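Local coordinates for nucleoprotein (PDB 4JNG), which encapsidates the viral RNA genome, shielding it from nucleases and forming the helical nucleocapsid that serves as template for transcription and replication, at residues Ala101-Ala105 and Phe151-Phe155. Sequence-based numbering, arbitrary orientation.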
ATOM      1  N   ALA B 101      16.318 -10.300 -26.615  1.00  4.92           N
ATOM      2  CA  ALA B 101      16.217  -9.129 -27.493  1.00  4.89           C
ATOM      3  C   ALA B 101      17.458  -8.993 -28.377  1.00  4.78           C
ATOM      4  O   ALA B 101      17.350  -8.756 -29.577  1.00  4.56           O
ATOM      5  CB  ALA B 101      16.009  -7.859 -26.681  1.00  4.87           C
ATOM      6  N   ARG B 102      18.626  -9.153 -27.768  1.00  4.66           N
ATOM      7  CA  ARG B 102      19.889  -9.097 -28.475  1.00  4.87           C
ATOM      8  C   ARG B 102      20.011 -10.237 -29.492  1.00  4.85           C
ATOM      9  O   ARG B 102      20.548 -10.044 -30.579  1.00  4.61           O
ATOM     10  CB  ARG B 102      21.043  -9.147 -27.472  1.00  4.99           C
ATOM     11  CG  ARG B 102      22.419  -9.392 -28.061  1.00  5.22           C
ATOM     12  CD  ARG B 102      22.957  -8.201 -28.818  1.00  6.15           C
ATOM     13  NE  ARG B 102      24.260  -7.845 -28.270  1.00  7.99           N
ATOM     14  CZ  ARG B 102      25.415  -8.420 -28.595  1.00  9.02           C
ATOM     15  NH1 ARG B 102      25.487  -9.389 -29.506  1.00  8.56           N
ATOM     16  NH2 ARG B 102      26.514  -8.014 -28.001  1.00 11.15           N
ATOM     17  N   TRP B 103      19.531 -11.421 -29.126  1.00  4.88           N
ATOM     18  CA  TRP B 103      19.541 -12.560 -30.039  1.00  4.87           C
ATOM     19  C   TRP B 103      18.677 -12.269 -31.268  1.00  4.86           C
ATOM     20  O   TRP B 103      19.106 -12.520 -32.389  1.00  4.76           O
ATOM     21  CB  TRP B 103      19.088 -13.836 -29.332  1.00  4.89           C
ATOM     22  CG  TRP B 103      18.912 -14.995 -30.259  1.00  4.84           C
ATOM     23  CD1 TRP B 103      19.894 -15.769 -30.796  1.00  4.90           C
ATOM     24  CD2 TRP B 103      17.680 -15.496 -30.773  1.00  4.87           C
ATOM     25  NE1 TRP B 103      19.351 -16.733 -31.612  1.00  4.89           N
ATOM     26  CE2 TRP B 103      17.990 -16.584 -31.622  1.00  4.93           C
ATOM     27  CE3 TRP B 103      16.341 -15.129 -30.607  1.00  4.86           C
ATOM     28  CZ2 TRP B 103      17.010 -17.313 -32.294  1.00  4.97           C
ATOM     29  CZ3 TRP B 103      15.367 -15.852 -31.272  1.00  4.92           C
ATOM     30  CH2 TRP B 103      15.707 -16.931 -32.114  1.00  4.96           C
ATOM     31  N   ILE B 104      17.487 -11.711 -31.049  1.00  4.88           N
ATOM     32  CA  ILE B 104      16.581 -11.375 -32.148  1.00  4.91           C
ATOM     33  C   ILE B 104      17.253 -10.383 -33.088  1.00  4.96           C
ATOM     34  O   ILE B 104      17.227 -10.562 -34.314  1.00  5.12           O
ATOM     35  CB  ILE B 104      15.239 -10.785 -31.654  1.00  4.89           C
ATOM     36  CG1 ILE B 104      14.436 -11.832 -30.875  1.00  4.88           C
ATOM     37  CG2 ILE B 104      14.393 -10.301 -32.830  1.00  4.89           C
ATOM     38  CD1 ILE B 104      13.346 -11.237 -30.007  1.00  4.88           C
ATOM     39  N   ALA B 105      17.849  -9.342 -32.509  1.00  4.93           N
ATOM     40  CA  ALA B 105      18.516  -8.310 -33.283  1.00  4.93           C
ATOM     41  C   ALA B 105      19.701  -8.870 -34.066  1.00  5.03           C
ATOM     42  O   ALA B 105      19.887  -8.526 -35.241  1.00  5.48           O
ATOM     43  CB  ALA B 105      18.953  -7.165 -32.380  1.00  4.94           C
ATOM     44  N   PHE B 151      23.105  -3.476 -23.741  1.00  4.84           N
ATOM     45  CA  PHE B 151      23.716  -3.485 -25.068  1.00  5.02           C
ATOM     46  C   PHE B 151      23.425  -2.191 -25.823  1.00  5.57           C
ATOM     47  O   PHE B 151      22.791  -2.198 -26.878  1.00  5.77           O
ATOM     48  CB  PHE B 151      23.203  -4.695 -25.870  1.00  4.93           C
ATOM     49  CG  PHE B 151      23.333  -6.001 -25.141  1.00  4.69           C
ATOM     50  CD1 PHE B 151      24.580  -6.553 -24.906  1.00  4.70           C
ATOM     51  CD2 PHE B 151      22.210  -6.668 -24.678  1.00  4.63           C
ATOM     52  CE1 PHE B 151      24.710  -7.748 -24.219  1.00  4.72           C
ATOM     53  CE2 PHE B 151      22.328  -7.866 -23.999  1.00  4.60           C
ATOM     54  CZ  PHE B 151      23.582  -8.403 -23.763  1.00  4.70           C
ATOM     55  N   LEU B 152      23.897  -1.070 -25.286  1.00  6.39           N
ATOM     56  CA  LEU B 152      23.739   0.220 -25.964  1.00  7.63           C
ATOM     57  C   LEU B 152      24.314   0.206 -27.399  1.00  8.21           C
ATOM     58  O   LEU B 152      23.735   0.804 -28.302  1.00  9.78           O
ATOM     59  CB  LEU B 152      24.354   1.348 -25.116  1.00  9.32           C
ATOM     60  CG  LEU B 152      23.483   2.136 -24.113  1.00 11.16           C
ATOM     61  CD1 LEU B 152      22.067   1.620 -23.899  1.00 11.53           C
ATOM     62  CD2 LEU B 152      24.201   2.261 -22.774  1.00 13.98           C
ATOM     63  N   ASP B 153      25.418  -0.508 -27.617  1.00  8.89           N
ATOM     64  CA  ASP B 153      26.023  -0.625 -28.952  1.00 11.23           C
ATOM     65  C   ASP B 153      25.093  -1.306 -29.966  1.00 10.11           C
ATOM     66  O   ASP B 153      24.905  -0.806 -31.082  1.00 10.53           O
ATOM     67  CB  ASP B 153      27.355  -1.390 -28.863  1.00 15.40           C
ATOM     68  CG  ASP B 153      28.041  -1.555 -30.218  1.00 21.68           C
ATOM     69  OD1 ASP B 153      27.510  -2.289 -31.083  1.00 28.37           O
ATOM     70  OD2 ASP B 153      29.127  -0.971 -30.412  1.00 23.24           O
ATOM     71  N   ALA B 154      24.523  -2.440 -29.566  1.00  8.19           N
ATOM     72  CA  ALA B 154      23.669  -3.245 -30.430  1.00  6.61           C
ATOM     73  C   ALA B 154      22.320  -2.589 -30.719  1.00  6.54           C
ATOM     74  O   ALA B 154      21.732  -2.825 -31.787  1.00  6.93           O
ATOM     75  CB  ALA B 154      23.454  -4.621 -29.817  1.00  6.18           C
ATOM     76  N   PHE B 155      21.823  -1.792 -29.776  1.00  6.05           N
ATOM     77  CA  PHE B 155      20.530  -1.130 -29.936  1.00  6.07           C
ATOM     78  C   PHE B 155      20.672   0.369 -30.198  1.00  6.51           C
ATOM     79  O   PHE B 155      19.738   1.135 -29.962  1.00  6.67           O
ATOM     80  CB  PHE B 155      19.633  -1.382 -28.721  1.00  6.26           C
ATOM     81  CG  PHE B 155      19.278  -2.832 -28.521  1.00  7.06           C
ATOM     82  CD1 PHE B 155      18.359  -3.463 -29.356  1.00  7.21           C
ATOM     83  CD2 PHE B 155      19.857  -3.566 -27.498  1.00  7.57           C
ATOM     84  CE1 PHE B 155      18.029  -4.799 -29.174  1.00  7.37           C
ATOM     85  CE2 PHE B 155      19.533  -4.900 -27.307  1.00  8.24           C
ATOM     86  CZ  PHE B 155      18.618  -5.520 -28.149  1.00  7.72           C
TER
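Two phenylalanines and an alanine of the loop 151-155 pack against one side of the helical turn 101-105, and the joint is held by van der Waals contact. Ala-101 and Ala-105 stand one turn apart, linked by the bond from Ala-105 N to Ala-101 O (3.0 Å). Their methyl groups leave room for the ring of Phe-155, whose m rotamer (chi1 -63°) carries a side chain that starts out sideways across to the helix. The ring arrives edge-on at the backbone, Phe-155 CZ lying 3.7 Å from both Ala-101 C and Arg-102 N; CZ is also 3.8 Å from Ala-101 CB, while CE1 is 4.1 Å from Ala-105 CB. Alanine suits both places: a single methyl packs against the ring while CZ comes up to the backbone.

Arg-102 covers the more open flank. With chi1 t and chi2 p, its chain reaches over Phe-151, also in the m rotamer, and sets NE above one ring face, 3.6 Å from Phe-151 CD1. The same NE is 3.7 Å from Ala-154 CB, a methyl small enough to let the arginine lie close. Arginine suits this border: its methylenes pack, while its guanidinium forms salt bridges with Glu-21 and Asp-106. Within the loop, Phe-155 N bonds to Phe-151 O (3.1 Å), a single turn that brings both aromatic residues to the helix.

This is interior packing near the RNA-binding surface: the side chains of Phe-151 and RNA-binding Arg-95 are about 8 Å apart. The contact joins the connection between helices 138-142 and 158-168 to helix 93-110; Leu-142 of helix 138-142 also touches Phe-155 and Ala-105, and helix 20-31 packs against Phe-151 through Glu-21.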